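Side-chain contact in nucleoporin NUP82 (Chaetomium thermophilum, PDB 5CWW), which is a component of the nuclear pore complex and probably serves as a scaffold and docking site for nuclear transport factors, here represented by its N-terminal beta-propeller domain: residues 208-211 and 212-216. Numbering follows the deposited sequence.
Sequences DRWT and FDAPT
Trp210 and Ala214 meet on the outer side of a single short helical turn: the methyl CB of Ala214 lies over one face of the indole, 3.6 Å from Trp210 CZ2, in a CH-pi contact displaced toward the rim of the six-membered ring. With CG anti to the backbone N (chi1 180°), the indole extends along the turn and comes above this methyl. Asp213 CB adds apolar contact 3.8 Å from Trp210 CE3, its carboxylate plane turned 70° from the ring. Backbone bonds close the turn. Phe212 N donates to Arg209 O, approaching from above the carbonyl plane, and Ala214 N reaches Trp210 O at 3.2 Å; Asp213 N gives weak bonds to both carbonyls. At the C-terminal end of the turn two waters bridge the backbone, one donating to Trp210 O and Ala214 O, the other to Thr211 O and Ala214 O. Polar side chains finish the start of the helix. Asp208 OD1 caps Trp210 N, which meets it from above the carboxylate plane, while Asp208 O is gripped twice, by Thr211 N and by Thr211 OG1 at 2.8 Å. The Thr211 chi1 of 60° sets OG1 between the backbone N and carbonyl carbon, facing Asp208 O and 3.4 Å from Phe212 CD1. A valine at Thr211 would probably leave Asp208 O with one donor fewer and deprive Ser205 N of its acceptor, making the entry to the turn less firmly fixed. This turn belongs to the connection between antiparallel strands 198-203 and 217-220 of one propeller blade; the buried ring of Phe212 stacks with Trp161 of strand 160-162 in the preceding blade, and Pro215 rests on Arg200 and Trp202 of strand 198-203.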
# COMPACT_ATOMS: atom_id res chain seq x y z
N ASP B 208 20.39 17.98 -4.76
CA ASP B 208 21.20 16.91 -4.20
C ASP B 208 20.81 15.56 -4.81
O ASP B 208 19.81 14.95 -4.43
CB ASP B 208 21.03 16.86 -2.68
CG ASP B 208 21.89 15.79 -2.02
OD1 ASP B 208 22.80 15.25 -2.69
OD2 ASP B 208 21.65 15.49 -0.83
N ARG B 209 21.62 15.11 -5.77
CA ARG B 209 21.35 13.88 -6.50
C ARG B 209 21.19 12.66 -5.59
O ARG B 209 20.47 11.72 -5.93
CB ARG B 209 22.49 13.59 -7.50
CG ARG B 209 22.77 14.71 -8.48
CD ARG B 209 23.79 14.27 -9.52
NE ARG B 209 23.94 15.24 -10.60
CZ ARG B 209 24.77 15.09 -11.63
NH1 ARG B 209 25.53 14.01 -11.73
NH2 ARG B 209 24.84 16.03 -12.57
N TRP B 210 21.84 12.70 -4.44
CA TRP B 210 21.82 11.56 -3.52
C TRP B 210 20.42 11.28 -2.98
O TRP B 210 20.13 10.16 -2.56
CB TRP B 210 22.79 11.81 -2.36
CG TRP B 210 22.82 10.68 -1.37
CD1 TRP B 210 22.34 10.70 -0.09
CD2 TRP B 210 23.34 9.37 -1.58
NE1 TRP B 210 22.54 9.47 0.51
CE2 TRP B 210 23.15 8.64 -0.39
CE3 TRP B 210 23.96 8.73 -2.67
CZ2 TRP B 210 23.56 7.31 -0.25
CZ3 TRP B 210 24.36 7.42 -2.53
CH2 TRP B 210 24.16 6.72 -1.33
N THR B 211 19.54 12.29 -2.98
CA THR B 211 18.19 12.10 -2.46
C THR B 211 17.37 11.19 -3.36
O THR B 211 16.40 10.57 -2.92
CB THR B 211 17.44 13.43 -2.30
OG1 THR B 211 17.33 14.08 -3.57
CG2 THR B 211 18.17 14.35 -1.32
N PHE B 212 17.75 11.11 -4.63
CA PHE B 212 17.09 10.23 -5.58
C PHE B 212 17.73 8.84 -5.58
O PHE B 212 17.09 7.86 -5.98
CB PHE B 212 17.15 10.83 -6.99
CG PHE B 212 16.35 12.09 -7.15
CD1 PHE B 212 16.91 13.33 -6.87
CD2 PHE B 212 15.04 12.04 -7.59
CE1 PHE B 212 16.17 14.49 -7.02
CE2 PHE B 212 14.29 13.20 -7.74
CZ PHE B 212 14.86 14.42 -7.45
N ASP B 213 18.98 8.75 -5.13
CA ASP B 213 19.74 7.50 -5.19
C ASP B 213 19.38 6.55 -4.05
O ASP B 213 19.35 5.34 -4.24
CB ASP B 213 21.24 7.78 -5.15
CG ASP B 213 21.75 8.46 -6.41
OD1 ASP B 213 21.23 8.16 -7.51
OD2 ASP B 213 22.67 9.29 -6.30
N ALA B 214 19.11 7.12 -2.88
CA ALA B 214 18.86 6.32 -1.68
C ALA B 214 17.70 6.89 -0.87
O ALA B 214 17.51 8.11 -0.83
CB ALA B 214 20.12 6.25 -0.83
N PRO B 215 16.92 6.01 -0.22
CA PRO B 215 15.83 6.49 0.63
C PRO B 215 16.32 6.91 2.01
O PRO B 215 17.37 6.45 2.46
CB PRO B 215 14.91 5.28 0.72
CG PRO B 215 15.83 4.11 0.62
CD PRO B 215 16.97 4.54 -0.27
N THR B 216 15.57 7.79 2.67
CA THR B 216 15.89 8.22 4.03
C THR B 216 15.48 7.14 5.03
O THR B 216 16.06 7.02 6.11
CB THR B 216 15.19 9.54 4.38
OG1 THR B 216 13.77 9.37 4.28
CG2 THR B 216 15.64 10.65 3.44
O HOH W 1 19.37 9.70 0.33
O HOH W 2 15.73 10.14 -0.37